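Local structure of phage-related ribosomal protease (Staphylococcus aureus, 7KLD) at the interface of chains A and B. The protein is an essential cysteine protease that cleaves the N-terminal nine residues from ribosomal protein bL27 and also processes capsid and scaffold proteins of bacteriophage 80alpha. Sequence-based numbering; all coordinates share one arbitrary frame. Chains: chain A/B, Phage-related ribosomal protease.

Contact 1: the interface of chains A and B. Residues chain A 20, 60-61, 64-66; chain B 59-60, 66, 68.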
# COMPACT_ATOMS: atom_id res chain seq x y z
N ASP A 20 2.27 9.33 20.07
CA ASP A 20 3.21 8.84 21.07
C ASP A 20 4.53 9.57 20.97
O ASP A 20 5.00 9.87 19.88
CB ASP A 20 3.39 7.32 20.92
CG ASP A 20 4.06 6.71 22.10
OD1 ASP A 20 5.31 6.66 22.09
OD2 ASP A 20 3.35 6.27 23.04
N TYR A 60 -5.03 5.68 27.06
CA TYR A 60 -3.93 6.56 27.22
C TYR A 60 -3.12 6.22 28.47
O TYR A 60 -3.59 5.59 29.36
CB TYR A 60 -4.39 8.00 27.28
CG TYR A 60 -5.18 8.35 28.46
CD1 TYR A 60 -4.59 8.79 29.63
CD2 TYR A 60 -6.52 8.27 28.43
CE1 TYR A 60 -5.35 9.12 30.71
CE2 TYR A 60 -7.29 8.59 29.52
CZ TYR A 60 -6.69 9.03 30.64
OH TYR A 60 -7.48 9.31 31.65
N ASP A 61 -1.89 6.62 28.50
CA ASP A 61 -1.04 6.34 29.58
C ASP A 61 -1.15 7.48 30.52
O ASP A 61 -1.07 8.57 30.08
CB ASP A 61 0.38 6.25 29.04
CG ASP A 61 1.36 5.72 30.04
OD1 ASP A 61 2.03 4.74 29.80
OD2 ASP A 61 1.50 6.34 31.06
N GLY A 64 1.56 10.42 30.23
CA GLY A 64 1.84 11.24 29.09
C GLY A 64 2.58 10.55 27.96
O GLY A 64 3.16 9.49 28.09
N GLY A 65 2.67 11.21 26.76
CA GLY A 65 3.28 10.71 25.58
C GLY A 65 2.56 9.55 25.00
O GLY A 65 3.20 8.89 24.30
N HIS A 66 1.29 9.27 25.29
CA HIS A 66 0.64 8.14 24.72
C HIS A 66 -0.86 8.22 24.76
O HIS A 66 -1.39 8.20 25.77
CB HIS A 66 0.98 6.87 25.41
CG HIS A 66 0.52 5.67 24.69
ND1 HIS A 66 0.91 5.41 23.42
CD2 HIS A 66 -0.28 4.66 25.03
CE1 HIS A 66 0.40 4.29 23.01
NE2 HIS A 66 -0.36 3.85 23.95
N ASN B 59 4.25 1.65 26.62
CA ASN B 59 3.15 2.44 27.18
C ASN B 59 1.95 1.54 27.30
O ASN B 59 1.72 0.63 26.49
CB ASN B 59 2.81 3.66 26.29
CG ASN B 59 3.92 4.70 26.23
OD1 ASN B 59 4.56 4.89 25.21
ND2 ASN B 59 4.13 5.39 27.33
N TYR B 60 1.16 1.78 28.35
CA TYR B 60 -0.01 1.00 28.67
C TYR B 60 -0.98 1.79 29.51
O TYR B 60 -0.63 2.80 30.08
CB TYR B 60 0.38 -0.28 29.40
CG TYR B 60 0.96 -0.06 30.78
CD1 TYR B 60 2.33 0.12 30.96
CD2 TYR B 60 0.15 -0.07 31.88
CE1 TYR B 60 2.85 0.33 32.22
CE2 TYR B 60 0.66 0.11 33.15
CZ TYR B 60 2.02 0.30 33.31
OH TYR B 60 2.54 0.48 34.57
N HIS B 66 -4.94 -2.33 27.31
CA HIS B 66 -4.17 -1.54 26.35
C HIS B 66 -2.71 -1.50 26.69
O HIS B 66 -2.34 -1.05 27.77
CB HIS B 66 -4.68 -0.11 26.20
CG HIS B 66 -3.96 0.66 25.13
ND1 HIS B 66 -4.29 0.54 23.80
CD2 HIS B 66 -2.94 1.55 25.20
CE1 HIS B 66 -3.46 1.28 23.09
NE2 HIS B 66 -2.63 1.90 23.91
N HIS B 68 1.26 -1.08 24.47
CA HIS B 68 1.95 -0.71 23.31
C HIS B 68 3.45 -0.91 23.46
O HIS B 68 4.05 -0.37 24.35
CB HIS B 68 1.73 0.76 23.12
CG HIS B 68 2.46 1.36 21.96
ND1 HIS B 68 2.94 2.64 21.99
CD2 HIS B 68 2.77 0.88 20.75
CE1 HIS B 68 3.49 2.93 20.84
NE2 HIS B 68 3.41 1.87 20.07
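A:His66 and B:His66 meet tip to tip between two copies of this Prp-family cysteine protease, across a two-fold interface of the deposited assembly whose biological role the structure alone does not establish. Their NE2 atoms lie 3.0 Å apart in a hydrogen bond whose direction is not decided; one imidazole must donate and the other accept. A second, bent bond helps to hold the rotation of the A:His66 ring: its ND1 donates to OD2 of the A:Asp20 carboxylate at 2.6 Å, reaching the anti side of that oxygen, which lies 31° out of the ring plane. This nearby carboxylate may favour a proton on ND1. CG of A:His66 is anti to the backbone N (chi1 -169°), which sends the ring toward chain B.

Apolar packing lies alongside. The B:Asn59 methylene slides over one face of the A:His66 ring, CB to CG 3.4 Å, with the amide almost parallel to the ring (13°). B:His68 slants past the A:His66 tip, its CG 3.7 Å from CE1.

The polar contacts around A:Asp61 and B:Asn59 are less certain. The side-chain amide nitrogen ND2 of B:Asn59 and the B:Tyr60 backbone N both give weak hydrogen bonds to A:Asp61 OD1, the former at 3.3 Å. As built, B:Asn59 OD1 and A:Asp20 OD2 clash as two acceptors at 2.8 Å; turning the amide over would put a donor beside A:Asp20 but its oxygen beside A:Asp61, so the orientation, and the weak ND2 bond with it, stays doubtful.

Contact 2: the interface of chains A and B. Residues chain A 5, 18, 66, 68, 106; chain B 7, 16, 18, 66, 68, 70.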
# COMPACT_ATOMS: atom_id res chain seq x y z
N ASP A 5 0.60 7.94 14.33
CA ASP A 5 0.31 6.78 13.52
C ASP A 5 -1.18 6.76 13.23
O ASP A 5 -2.02 6.63 14.14
CB ASP A 5 0.71 5.48 14.22
CG ASP A 5 2.23 5.28 14.31
OD1 ASP A 5 2.97 5.94 13.59
OD2 ASP A 5 2.71 4.37 15.04
N ILE A 18 -2.89 6.80 16.85
CA ILE A 18 -2.00 6.73 17.97
C ILE A 18 -1.00 7.87 17.90
O ILE A 18 -0.33 8.06 16.87
CB ILE A 18 -1.23 5.41 18.05
CG1 ILE A 18 -2.19 4.21 18.16
CG2 ILE A 18 -0.29 5.44 19.27
CD1 ILE A 18 -1.74 2.99 17.42
N HIS A 66 1.29 9.27 25.29
CA HIS A 66 0.64 8.14 24.72
C HIS A 66 -0.86 8.22 24.76
O HIS A 66 -1.39 8.20 25.77
CB HIS A 66 0.98 6.87 25.41
CG HIS A 66 0.52 5.67 24.69
ND1 HIS A 66 0.91 5.41 23.42
CD2 HIS A 66 -0.28 4.66 25.03
CE1 HIS A 66 0.40 4.29 23.01
NE2 HIS A 66 -0.36 3.85 23.95
N HIS A 68 -4.47 6.78 22.46
CA HIS A 68 -4.88 5.99 21.39
C HIS A 68 -6.37 6.05 21.16
O HIS A 68 -7.11 5.75 22.03
CB HIS A 68 -4.44 4.56 21.67
CG HIS A 68 -5.15 3.51 20.89
ND1 HIS A 68 -5.72 2.43 21.47
CD2 HIS A 68 -5.36 3.38 19.57
CE1 HIS A 68 -6.24 1.66 20.55
NE2 HIS A 68 -6.03 2.21 19.38
N LYS A 106 -0.66 4.07 8.06
CA LYS A 106 -0.60 2.62 7.93
C LYS A 106 -1.88 2.15 7.29
O LYS A 106 -2.18 0.96 7.37
CB LYS A 106 -0.40 1.96 9.27
CG LYS A 106 0.41 2.81 10.24
CD LYS A 106 0.93 1.98 11.41
CE LYS A 106 -0.20 1.47 12.29
NZ LYS A 106 0.18 0.14 12.95
OXT LYS A 106 -2.64 2.94 6.70
N THR B 7 3.13 -4.22 13.63
CA THR B 7 3.80 -3.62 12.50
C THR B 7 5.11 -4.34 12.21
O THR B 7 5.95 -4.53 13.10
CB THR B 7 4.06 -2.13 12.73
OG1 THR B 7 2.84 -1.49 13.13
CG2 THR B 7 4.54 -1.49 11.44
N ASP B 16 6.39 -2.39 15.93
CA ASP B 16 5.37 -2.11 16.94
C ASP B 16 4.36 -3.23 17.16
O ASP B 16 3.91 -3.85 16.19
CB ASP B 16 4.46 -0.90 16.56
CG ASP B 16 5.16 0.21 15.79
OD1 ASP B 16 5.50 1.23 16.40
OD2 ASP B 16 5.40 0.04 14.57
N ILE B 18 0.66 -3.56 19.23
CA ILE B 18 -0.28 -2.98 20.12
C ILE B 18 -1.31 -4.05 20.39
O ILE B 18 -1.79 -4.65 19.50
CB ILE B 18 -1.05 -1.75 19.61
CG1 ILE B 18 -0.09 -0.66 19.22
CG2 ILE B 18 -2.03 -1.23 20.67
CD1 ILE B 18 -0.32 -0.08 17.89
N HIS B 66 -4.94 -2.33 27.31
CA HIS B 66 -4.17 -1.54 26.35
C HIS B 66 -2.71 -1.50 26.69
O HIS B 66 -2.34 -1.05 27.77
CB HIS B 66 -4.68 -0.11 26.20
CG HIS B 66 -3.96 0.66 25.13
ND1 HIS B 66 -4.29 0.54 23.80
CD2 HIS B 66 -2.94 1.55 25.20
CE1 HIS B 66 -3.46 1.28 23.09
NE2 HIS B 66 -2.63 1.90 23.91
N HIS B 68 1.26 -1.08 24.47
CA HIS B 68 1.95 -0.71 23.31
C HIS B 68 3.45 -0.91 23.46
O HIS B 68 4.05 -0.37 24.35
CB HIS B 68 1.73 0.76 23.12
CG HIS B 68 2.46 1.36 21.96
ND1 HIS B 68 2.94 2.64 21.99
CD2 HIS B 68 2.77 0.88 20.75
CE1 HIS B 68 3.49 2.93 20.84
NE2 HIS B 68 3.41 1.87 20.07
N ARG B 70 7.08 -0.52 21.29
CA ARG B 70 7.70 -0.01 20.11
C ARG B 70 9.20 -0.29 20.19
O ARG B 70 9.84 0.04 21.15
CB ARG B 70 7.47 1.48 19.90
CG ARG B 70 7.97 1.94 18.56
CD ARG B 70 7.52 3.34 18.26
NE ARG B 70 6.18 3.30 17.73
CZ ARG B 70 5.32 4.28 17.71
NH1 ARG B 70 5.62 5.46 18.21
NH2 ARG B 70 4.14 4.08 17.17
O HOH W 1 2.26 2.02 15.66
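A:Ile18 and B:Ile18 face each other from extended strands 14-20 of the two Prp protease copies, their CA atoms 10.1 Å apart, so that side chains rather than strand-to-strand backbone pairing span the gap. In each isoleucine CG1 is anti to the carbonyl carbon, and the CD1 methyls meet tip to tip at 3.4 Å, tighter than usual van der Waals contact.

Beside this apolar pair, the histidines repeat across the two-fold axis. The A:His68 ring slants past the tip of B:His66, its CG 3.6 Å from CE1, as the twin of the packing of B:His68 on A:His66.

On the other side of the isoleucines lies a charged cluster centred on B:Arg70. A bend at chi3 (-83°) turns its guanidinium toward chain A, where NH2 forms a salt bridge with the A:Asp5 carboxylate, 2.6 Å from OD2. The approach is tip to tip with the two planes 64° apart, and no N-H points at the oxygen; the attraction is therefore ionic rather than a directed hydrogen bond. Water 1, at the guanidinium edge, links the same groups, lying 2.5 Å from A:Asp5 OD2 and hydrogen bonding to NH2. Within chain B, NE of B:Arg70 bonds to B:Asp16 OD1 at 2.5 Å in the guanidinium plane, a salt bridge at the guanidinium edge that helps to position the arginine. CE1 of B:His68 points its ring edge at the centre of one guanidinium face, 3.8 Å above the plane. The arginine probably offsets the repulsion between the two neighbouring aspartates.

Farther along, the C-terminal residue A:Lys106 slants across B:Thr7, and its NZ donates a hydrogen bond to the OG1 hydroxyl at 3.1 Å.

Contacts 1 and 2 have centres about 8 Å apart and share A:His66, B:His66 and B:His68, so strand 66-70 of both copies takes part in each. They are neighbouring parts of the two-fold interface, and exchanging the chains generates a twin of each. Contact 1 lies nearer the catalytic residues, about 9 Å from A:His22 and 14 Å from the nucleophile A:Cys34, measured from its centre; contact 2 is about 15 Å from B:His22. Pairing of the copies might influence the surroundings of the active site, although the structure alone does not show such coupling.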